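Local coordinates for protein alkaline phosphatase (Thermus thermophilus, PDB 7KWD) that probably removes phosphate from phosphate monoesters at alkaline pH, working as a homodimeric metalloenzyme that carries zinc and magnesium, at residues Ser335-Gly338 with Val339-Leu342; Gln58-Arg62 with Arg63-Arg67; Ala328-Ser331 with Tyr332-Ser335; Glu367-Arg370 with Ala371-Val375. All coordinates share one frame; numbering follows the deposited sequence.

How the contacts relate
Along the chain the order is contact 2, contact 3, contact 1 and contact 4. Contact 2 ends helix 51-65; contact 3 is a loop after strand 310-325; S335 joins it to contact 1 on the short helix 337-340; contact 4 closes helix 362-373. Contacts 1 and 2 are neighbours, with centres about 11 Å apart, and are tied by salt bridges from D340 to R63 and R64. Contact 3 also lies about 11 Å from contact 1, centre to centre, while contact 4 lies about 16 Å from it between centres and does not touch it. Contacts 1, 2 and 3 all meet the second subunit, so these turns and helix ends form part of the dimer interface; contact 4 stands apart from it.

Contact 1: Ser335-Gly338 with Val339-Leu342; sequences SSQG and VDLL
The amide of L341 reaches back one helical turn to Q337 O, with N and O 2.9 Å apart and the donor nearly in line with the carbonyl bond. Beside that bond, L341 CD2 settles 3.4 Å from the same Q337 O, so one carbonyl meets both the backbone and the side chain of L341. S336 O is shared less firmly: V339 N and D340 N both point at it, in two weak hydrogen bonds. One residue further on, L342 CG sits 3.4 Å from G338 O.

On another side of the turn Q337 and D340 approach each other. The Q337 chain bends at chi2 (-55°), which turns its amide toward D340, and NE2 ends 3.6 Å from D340 OD2. The two flat groups stand 74° apart, in a loose approach. The stronger partners of the carboxylate come from helix 51-65: OD2 forms a salt bridge with R63 NH2 and OD1 one with R64 NE. With an alanine here, R63 and R64 would probably lose the shared carboxylate that holds them to this helix, and two neighbouring positive charges would be left without that mate.

Further out, V339 packs on Y60 and L342 on I56, both of helix 51-65, while S336 OG is hydrogen-bonded to Y91 N of the second subunit. The whole is a single short helical turn, 337-340, clamped by one aspartate onto a longer helix, beside residues that contact the second subunit of this alkaline phosphatase fold.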
loop_
_atom_site.group_PDB
_atom_site.type_symbol
_atom_site.label_atom_id
_atom_site.label_comp_id
_atom_site.label_asym_id
_atom_site.label_seq_id
_atom_site.Cartn_x
_atom_site.Cartn_y
_atom_site.Cartn_z
ATOM N N SER A 335 17.617 6.625 -2.179
ATOM C CA SER A 335 16.400 5.986 -2.685
ATOM C C SER A 335 15.721 6.784 -3.788
ATOM O O SER A 335 15.002 6.197 -4.615
ATOM C CB SER A 335 15.418 5.762 -1.533
ATOM O OG SER A 335 15.983 4.902 -0.539
ATOM N N SER A 336 15.922 8.107 -3.833
ATOM C CA SER A 336 15.262 8.889 -4.877
ATOM C C SER A 336 15.869 8.712 -6.268
ATOM O O SER A 336 15.256 9.150 -7.250
ATOM C CB SER A 336 15.268 10.377 -4.529
ATOM O OG SER A 336 14.587 10.604 -3.306
ATOM N N GLN A 337 17.032 8.068 -6.391
ATOM C CA GLN A 337 17.622 7.861 -7.716
ATOM C C GLN A 337 16.681 7.090 -8.625
ATOM O O GLN A 337 16.602 7.363 -9.828
ATOM C CB GLN A 337 18.950 7.117 -7.589
ATOM C CG GLN A 337 20.076 7.926 -6.970
ATOM C CD GLN A 337 20.303 9.216 -7.719
ATOM O OE1 GLN A 337 20.651 9.205 -8.896
ATOM N NE2 GLN A 337 20.063 10.331 -7.050
ATOM N N GLY A 338 15.941 6.130 -8.066
ATOM C CA GLY A 338 15.031 5.350 -8.889
ATOM C C GLY A 338 13.979 6.189 -9.581
ATOM O O GLY A 338 13.481 5.817 -10.642
ATOM N N VAL A 339 13.598 7.306 -8.970
ATOM C CA VAL A 339 12.661 8.220 -9.602
ATOM C C VAL A 339 13.323 8.903 -10.785
ATOM O O VAL A 339 12.754 8.993 -11.878
ATOM C CB VAL A 339 12.155 9.239 -8.562
ATOM C CG1 VAL A 339 11.320 10.326 -9.197
ATOM C CG2 VAL A 339 11.336 8.503 -7.427
ATOM N N ASP A 340 14.530 9.433 -10.576
ATOM C CA ASP A 340 15.256 10.033 -11.687
ATOM C C ASP A 340 15.409 9.049 -12.828
ATOM O O ASP A 340 15.242 9.407 -13.997
ATOM C CB ASP A 340 16.631 10.498 -11.242
ATOM C CG ASP A 340 16.580 11.532 -10.154
ATOM O OD1 ASP A 340 15.586 12.294 -10.089
ATOM O OD2 ASP A 340 17.547 11.574 -9.371
ATOM N N LEU A 341 15.699 7.794 -12.507
ATOM C CA LEU A 341 16.000 6.778 -13.515
ATOM C C LEU A 341 14.788 6.394 -14.362
ATOM O O LEU A 341 14.942 5.655 -15.339
ATOM C CB LEU A 341 16.563 5.543 -12.807
ATOM C CG LEU A 341 18.055 5.243 -12.706
ATOM C CD1 LEU A 341 18.887 6.362 -13.253
ATOM C CD2 LEU A 341 18.489 4.889 -11.308
ATOM N N LEU A 342 13.594 6.884 -14.026
ATOM C CA LEU A 342 12.444 6.679 -14.889
ATOM C C LEU A 342 12.395 7.675 -16.023
ATOM O O LEU A 342 11.766 7.391 -17.054
ATOM C CB LEU A 342 11.142 6.765 -14.082
ATOM C CG LEU A 342 10.962 5.713 -12.997
ATOM C CD1 LEU A 342 9.507 5.650 -12.499
ATOM C CD2 LEU A 342 11.357 4.324 -13.477
#

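Contact 2: Gln58-Arg62 with Arg63-Arg67; sequences QAYAR and RRQGR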
loop_
_atom_site.group_PDB
_atom_site.type_symbol
_atom_site.label_atom_id
_atom_site.label_comp_id
_atom_site.label_asym_id
_atom_site.label_seq_id
_atom_site.Cartn_x
_atom_site.Cartn_y
_atom_site.Cartn_z
ATOM N N GLN A 58 3.743 10.798 -7.297
ATOM C CA GLN A 58 3.827 11.997 -6.464
ATOM C C GLN A 58 5.247 12.559 -6.453
ATOM O O GLN A 58 5.451 13.758 -6.633
ATOM C CB GLN A 58 3.383 11.663 -5.039
ATOM C CG GLN A 58 3.407 12.837 -4.067
ATOM C CD GLN A 58 3.019 12.408 -2.653
ATOM O OE1 GLN A 58 2.048 12.907 -2.083
ATOM N NE2 GLN A 58 3.781 11.479 -2.085
ATOM N N ALA A 59 6.235 11.680 -6.257
ATOM C CA ALA A 59 7.624 12.102 -6.212
ATOM C C ALA A 59 8.092 12.539 -7.581
ATOM O O ALA A 59 8.773 13.561 -7.714
ATOM C CB ALA A 59 8.503 10.963 -5.692
ATOM N N TYR A 60 7.720 11.786 -8.616
ATOM C CA TYR A 60 8.189 12.117 -9.956
ATOM C C TYR A 60 7.699 13.499 -10.381
ATOM O O TYR A 60 8.449 14.298 -10.947
ATOM C CB TYR A 60 7.731 11.049 -10.944
ATOM C CG TYR A 60 8.362 11.217 -12.320
ATOM C CD1 TYR A 60 7.778 12.017 -13.266
ATOM C CD2 TYR A 60 9.577 10.601 -12.647
ATOM C CE1 TYR A 60 8.364 12.204 -14.503
ATOM C CE2 TYR A 60 10.154 10.778 -13.908
ATOM C CZ TYR A 60 9.557 11.575 -14.815
ATOM O OH TYR A 60 10.127 11.783 -16.060
ATOM N N ALA A 61 6.419 13.784 -10.161
ATOM C CA ALA A 61 5.899 15.093 -10.547
ATOM C C ALA A 61 6.677 16.218 -9.853
ATOM O O ALA A 61 7.075 17.204 -10.488
ATOM C CB ALA A 61 4.402 15.162 -10.232
ATOM N N ARG A 62 6.909 16.085 -8.548
ATOM C CA ARG A 62 7.596 17.147 -7.824
ATOM C C ARG A 62 9.053 17.228 -8.249
ATOM O O ARG A 62 9.533 18.284 -8.678
ATOM C CB ARG A 62 7.499 16.918 -6.320
ATOM C CG ARG A 62 6.172 17.391 -5.717
ATOM C CD ARG A 62 5.922 16.719 -4.330
ATOM N NE ARG A 62 4.777 17.320 -3.639
ATOM C CZ ARG A 62 4.827 18.468 -2.978
ATOM N NH1 ARG A 62 5.956 19.179 -2.883
ATOM N NH2 ARG A 62 3.727 18.930 -2.422
ATOM N N ARG A 63 9.757 16.087 -8.189
ATOM C CA ARG A 63 11.200 16.066 -8.380
ATOM C C ARG A 63 11.614 16.267 -9.834
ATOM O O ARG A 63 12.629 16.922 -10.101
ATOM C CB ARG A 63 11.733 14.738 -7.860
ATOM C CG ARG A 63 13.217 14.624 -7.888
ATOM C CD ARG A 63 13.642 13.366 -7.166
ATOM N NE ARG A 63 15.028 13.026 -7.437
ATOM C CZ ARG A 63 16.030 13.200 -6.576
ATOM N NH1 ARG A 63 15.817 13.712 -5.368
ATOM N NH2 ARG A 63 17.256 12.828 -6.920
ATOM N N ARG A 64 10.896 15.672 -10.790
ATOM C CA ARG A 64 11.341 15.727 -12.176
ATOM C C ARG A 64 10.528 16.662 -13.038
ATOM O O ARG A 64 10.957 16.993 -14.152
ATOM C CB ARG A 64 11.271 14.355 -12.861
ATOM C CG ARG A 64 11.875 13.199 -12.119
ATOM C CD ARG A 64 13.215 13.538 -11.584
ATOM N NE ARG A 64 14.222 13.634 -12.635
ATOM C CZ ARG A 64 15.204 14.530 -12.650
ATOM N NH1 ARG A 64 15.314 15.448 -11.687
ATOM N NH2 ARG A 64 16.084 14.500 -13.644
ATOM N N GLN A 65 9.337 17.033 -12.607
ATOM C CA GLN A 65 8.542 17.986 -13.368
ATOM C C GLN A 65 8.302 19.266 -12.594
ATOM O O GLN A 65 7.652 20.160 -13.117
ATOM C CB GLN A 65 7.225 17.329 -13.777
ATOM C CG GLN A 65 7.449 16.038 -14.610
ATOM C CD GLN A 65 6.159 15.427 -15.140
ATOM O OE1 GLN A 65 5.096 15.636 -14.583
ATOM N NE2 GLN A 65 6.260 14.671 -16.233
ATOM N N GLY A 66 8.837 19.377 -11.384
ATOM C CA GLY A 66 8.641 20.590 -10.587
ATOM C C GLY A 66 7.196 20.988 -10.414
ATOM O O GLY A 66 6.874 22.184 -10.400
ATOM N N ARG A 67 6.302 20.007 -10.268
ATOM C CA ARG A 67 4.864 20.270 -10.118
ATOM C C ARG A 67 4.288 19.331 -9.062
ATOM O O ARG A 67 4.778 18.211 -8.862
ATOM C CB ARG A 67 4.110 20.056 -11.448
ATOM C CG ARG A 67 4.292 18.588 -11.934
ATOM C CD ARG A 67 3.617 18.211 -13.238
ATOM N NE ARG A 67 2.291 17.717 -12.938
ATOM C CZ ARG A 67 1.806 16.545 -13.312
ATOM N NH1 ARG A 67 2.509 15.689 -14.041
ATOM N NH2 ARG A 67 0.563 16.248 -12.962
HETATM O O HOH W 1 9.035 14.000 -17.353
#
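R64 and Q65 fold back on Y60 at the C-terminal end of helix 51-65, which finishes in a glycine C-cap: G66 turns into the left-handed helical region (phi 53°). The next amide, R67 N, then swings round to A61 O, 2.9 Å away, meeting it from above the carbonyl plane, while G66 N holds R62 O only weakly.

Y60 presents its ring to both residues because its CG stands anti to the backbone N (chi1 -171°). R64 CG lies over one ring face, 3.7 Å from the centroid, a CH-pi contact displaced toward the rim; the guanidinium beyond it is perpendicular to the ring and has E343 as a salt-bridge partner through NH2. That contact is thus made by methylene carbon and not by the charge.

Q65 can be followed outward. Its CB rests 3.3 Å from A61 O, whose carbonyl also draws the Q65 amide in a weak bond. CG comes 3.9 Å from Y60 CE1, and from there the chain runs extended, carrying the terminal amide past the ring. OE1 turns to R67, whose NH1 donates a hydrogen bond of 2.6 Å nearly along the C=O direction and close to the guanidinium plane. A61 CB lies over one face of that guanidinium, and R67 NH2 goes on to a salt bridge with D294 of helix 283-306.

NE2 lies at the ring edge, in its plane, 3.7 Å from Y60 CE1; a water bridges the remaining gap, 2.8 Å from Y60 OH and accepting from Q65 NE2 at 3.1 Å.

Contact 3: Ala328-Ser331 with Tyr332-Ser335; sequences AGRS and YLES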
loop_
_atom_site.group_PDB
_atom_site.type_symbol
_atom_site.label_atom_id
_atom_site.label_comp_id
_atom_site.label_asym_id
_atom_site.label_seq_id
_atom_site.Cartn_x
_atom_site.Cartn_y
_atom_site.Cartn_z
ATOM N N ALA A 328 17.430 2.322 -0.722
ATOM C CA ALA A 328 18.646 2.076 -1.484
ATOM C C ALA A 328 19.783 2.949 -0.963
ATOM O O ALA A 328 19.614 4.152 -0.733
ATOM C CB ALA A 328 18.408 2.362 -2.965
ATOM N N GLY A 329 20.950 2.343 -0.786
ATOM C CA GLY A 329 22.121 3.069 -0.350
ATOM C C GLY A 329 22.272 3.058 1.155
ATOM O O GLY A 329 21.408 2.589 1.903
ATOM N N ARG A 330 23.408 3.587 1.611
ATOM C CA ARG A 330 23.647 3.738 3.038
ATOM C C ARG A 330 22.528 4.575 3.657
ATOM O O ARG A 330 22.255 5.687 3.216
ATOM C CB ARG A 330 25.016 4.400 3.276
ATOM C CG ARG A 330 25.312 4.748 4.741
ATOM C CD ARG A 330 26.636 5.528 4.942
ATOM N NE ARG A 330 26.518 6.973 4.693
ATOM C CZ ARG A 330 25.868 7.843 5.478
ATOM N NH1 ARG A 330 25.255 7.426 6.588
ATOM N NH2 ARG A 330 25.827 9.137 5.146
ATOM N N SER A 331 21.893 4.038 4.692
ATOM C CA SER A 331 20.772 4.714 5.368
ATOM C C SER A 331 19.633 5.076 4.407
ATOM O O SER A 331 18.852 5.981 4.684
ATOM C CB SER A 331 21.251 5.971 6.101
ATOM O OG SER A 331 22.258 5.661 7.035
ATOM N N TYR A 332 19.511 4.335 3.295
ATOM C CA TYR A 332 18.490 4.564 2.255
ATOM C C TYR A 332 18.578 5.974 1.690
ATOM O O TYR A 332 17.623 6.498 1.105
ATOM C CB TYR A 332 17.070 4.275 2.759
ATOM C CG TYR A 332 16.838 2.863 3.236
ATOM C CD1 TYR A 332 17.654 1.814 2.834
ATOM C CD2 TYR A 332 15.782 2.579 4.092
ATOM C CE1 TYR A 332 17.409 0.528 3.268
ATOM C CE2 TYR A 332 15.550 1.319 4.541
ATOM C CZ TYR A 332 16.358 0.283 4.121
ATOM O OH TYR A 332 16.084 -0.988 4.592
ATOM N N LEU A 333 19.763 6.571 1.773
ATOM C CA LEU A 333 19.897 7.950 1.340
ATOM C C LEU A 333 19.877 8.111 -0.154
ATOM O O LEU A 333 19.687 9.240 -0.623
ATOM C CB LEU A 333 21.177 8.563 1.884
ATOM C CG LEU A 333 21.069 8.962 3.353
ATOM C CD1 LEU A 333 22.419 9.379 3.904
ATOM C CD2 LEU A 333 20.068 10.106 3.539
ATOM N N GLU A 334 20.030 7.032 -0.917
ATOM C CA GLU A 334 20.009 7.158 -2.370
ATOM C C GLU A 334 18.674 6.730 -2.980
ATOM O O GLU A 334 18.591 6.546 -4.192
ATOM C CB GLU A 334 21.160 6.357 -3.003
ATOM C CG GLU A 334 22.595 6.815 -2.592
ATOM C CD GLU A 334 22.939 8.242 -3.015
ATOM O OE1 GLU A 334 22.407 8.715 -4.051
ATOM O OE2 GLU A 334 23.726 8.895 -2.292
ATOM N N SER A 335 17.617 6.625 -2.179
ATOM C CA SER A 335 16.400 5.986 -2.685
ATOM C C SER A 335 15.721 6.784 -3.788
ATOM O O SER A 335 15.002 6.197 -4.615
ATOM C CB SER A 335 15.418 5.762 -1.533
ATOM O OG SER A 335 15.983 4.902 -0.539
#
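S335 OG and A328 N close the neck of this loop. The hydroxyl lies beside its own backbone N, anti to the carbonyl carbon (chi1 -61°), which lets it accept the A328 amide at 3.0 Å from OG to N and donate its proton to Y332 O, 2.8 Å from OG. S335 N reaches the same Y332 O from the same face, the closing bond of the type I turn that runs from Y332 to S335. In place of this serine, a valine is likely to leave the A328 amide without its acceptor and Y332 O with one donor fewer, freeing the neck to open.

Further round, E334 N holds A328 O at 2.9 Å, while Y332 N reaches G329 O and L333 N reaches R330 O, both from above the carbonyl planes. S331 and Y332 both adopt left-handed helical angles, which curl the chain tightly. The backbone angles of G329 by themselves call for glycine, since a CB would jam against A328 O; it would also run into E334 CG.

R330 folds at its third torsion (chi3 82°), bringing the guanidinium alongside L333: the two side chains point the same way, and L333 CD1 lies over one face, 3.6 Å from R330 NH2. The Y332 ring passes with CD1 3.6 Å from A328 N.

That ring meets H433 of the second subunit edge-to-face and packs on H279 there, both zinc ligands, with S331 O and Y332 O also bonded across the interface. A type I beta turn entered through left-handed residues, in the loop between strand 310-325 and helix 337-340, thus carries a tyrosine to the partner's zinc site.

Contact 4: Glu367-Arg370 with Ala371-Val375; sequences EAFR and AMKGV
F369 O takes two backbone amides at the end of helix 362-373: K373 N at 2.9 Å in the last regular helical turn, and V375 N at 3.2 Å after the chain has doubled back. The two donors come from opposite faces of the carbonyl plane. Between them G374 turns to positive phi (66°), a conformation that favours glycine, and its own amide binds R370 O only weakly. Before this, A371 N to E367 O and M372 N to A368 O keep the ordinary helical pattern.

Outside the helix, E367 and R370 form a two-pronged, side-on salt bridge: R370 NE lies 2.8 Å from E367 OE1 and R370 NH2 3.0 Å from E367 OE2, each nitrogen meeting its oxygen on the syn side, near the guanidinium plane. Bends in both chains, at chi2 of E367 and chi3 of R370 (57°), bring the two flat groups together; A371 CA lies over one guanidinium face, and A371 CB comes 4.0 Å from E367 OE2. The paired bonds hold the guanidinium against rotation, on an exposed surface.

Elsewhere on the helix apolar side chains meet. M372 bends at its sulfur, setting CE 3.8 Å from A368 CB, and F369 CD2 meets V375 CG1 at 4.3 Å, with the valine arriving obliquely to the ring. Both F369 and M372 also pack on M352 of helix 349-356. K373 leads away from the helix, its NZ held by D282, Q345 and A347 O, with F349 as a cation-pi partner. The arrangement is a glycine C-cap, with F369 and V375 in loose apolar contact across the turn, that ends a helix packed on its neighbour.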
loop_
_atom_site.group_PDB
_atom_site.type_symbol
_atom_site.label_atom_id
_atom_site.label_comp_id
_atom_site.label_asym_id
_atom_site.label_seq_id
_atom_site.Cartn_x
_atom_site.Cartn_y
_atom_site.Cartn_z
ATOM N N GLU A 367 19.996 -3.887 -27.087
ATOM C CA GLU A 367 19.771 -2.589 -27.702
ATOM C C GLU A 367 18.406 -2.036 -27.323
ATOM O O GLU A 367 18.262 -0.822 -27.118
ATOM C CB GLU A 367 19.915 -2.689 -29.219
ATOM C CG GLU A 367 19.498 -1.449 -29.990
ATOM C CD GLU A 367 20.213 -0.176 -29.570
ATOM O OE1 GLU A 367 21.203 -0.241 -28.793
ATOM O OE2 GLU A 367 19.769 0.897 -30.031
ATOM N N ALA A 368 17.390 -2.906 -27.227
ATOM C CA ALA A 368 16.048 -2.446 -26.867
ATOM C C ALA A 368 16.029 -1.845 -25.463
ATOM O O ALA A 368 15.487 -0.754 -25.250
ATOM C CB ALA A 368 15.054 -3.601 -26.973
ATOM N N PHE A 369 16.653 -2.526 -24.502
ATOM C CA PHE A 369 16.753 -1.976 -23.154
ATOM C C PHE A 369 17.527 -0.661 -23.126
ATOM O O PHE A 369 17.158 0.265 -22.386
ATOM C CB PHE A 369 17.401 -2.997 -22.234
ATOM C CG PHE A 369 16.425 -3.963 -21.644
ATOM C CD1 PHE A 369 15.949 -5.009 -22.399
ATOM C CD2 PHE A 369 15.984 -3.821 -20.329
ATOM C CE1 PHE A 369 15.042 -5.906 -21.862
ATOM C CE2 PHE A 369 15.084 -4.715 -19.784
ATOM C CZ PHE A 369 14.608 -5.761 -20.557
ATOM N N ARG A 370 18.618 -0.566 -23.899
ATOM C CA ARG A 370 19.363 0.683 -23.990
ATOM C C ARG A 370 18.476 1.799 -24.521
ATOM O O ARG A 370 18.394 2.882 -23.936
ATOM C CB ARG A 370 20.585 0.497 -24.900
ATOM C CG ARG A 370 21.732 1.527 -24.733
ATOM C CD ARG A 370 22.631 1.614 -25.999
ATOM N NE ARG A 370 21.846 1.941 -27.194
ATOM C CZ ARG A 370 21.285 3.129 -27.410
ATOM N NH1 ARG A 370 21.455 4.096 -26.526
ATOM N NH2 ARG A 370 20.554 3.359 -28.498
ATOM N N ALA A 371 17.808 1.560 -25.633
ATOM C CA ALA A 371 17.095 2.644 -26.279
ATOM C C ALA A 371 15.799 3.015 -25.570
ATOM O O ALA A 371 15.433 4.188 -25.545
ATOM C CB ALA A 371 16.801 2.257 -27.726
ATOM N N MET A 372 15.111 2.058 -24.968
ATOM C CA MET A 372 13.778 2.311 -24.453
ATOM C C MET A 372 13.689 2.341 -22.938
ATOM O O MET A 372 12.743 2.937 -22.415
ATOM C CB MET A 372 12.812 1.268 -25.040
ATOM C CG MET A 372 12.625 1.465 -26.565
ATOM S SD MET A 372 11.566 0.248 -27.396
ATOM C CE MET A 372 12.808 -0.808 -28.163
ATOM N N LYS A 373 14.670 1.778 -22.224
ATOM C CA LYS A 373 14.733 1.893 -20.775
ATOM C C LYS A 373 15.939 2.661 -20.235
ATOM O O LYS A 373 15.966 2.937 -19.037
ATOM C CB LYS A 373 14.721 0.490 -20.141
ATOM C CG LYS A 373 13.392 -0.261 -20.381
ATOM C CD LYS A 373 12.207 0.492 -19.761
ATOM C CE LYS A 373 10.943 -0.397 -19.673
ATOM N NZ LYS A 373 9.714 0.464 -19.597
ATOM N N GLY A 374 16.904 3.044 -21.072
ATOM C CA GLY A 374 18.116 3.661 -20.580
ATOM C C GLY A 374 18.980 2.738 -19.738
ATOM O O GLY A 374 19.668 3.197 -18.825
ATOM N N VAL A 375 18.944 1.442 -20.017
ATOM C CA VAL A 375 19.575 0.413 -19.198
ATOM C C VAL A 375 20.607 -0.315 -20.054
ATOM O O VAL A 375 20.352 -0.601 -21.230
ATOM C CB VAL A 375 18.528 -0.590 -18.653
ATOM C CG1 VAL A 375 19.172 -1.908 -18.187
ATOM C CG2 VAL A 375 17.731 0.032 -17.508
#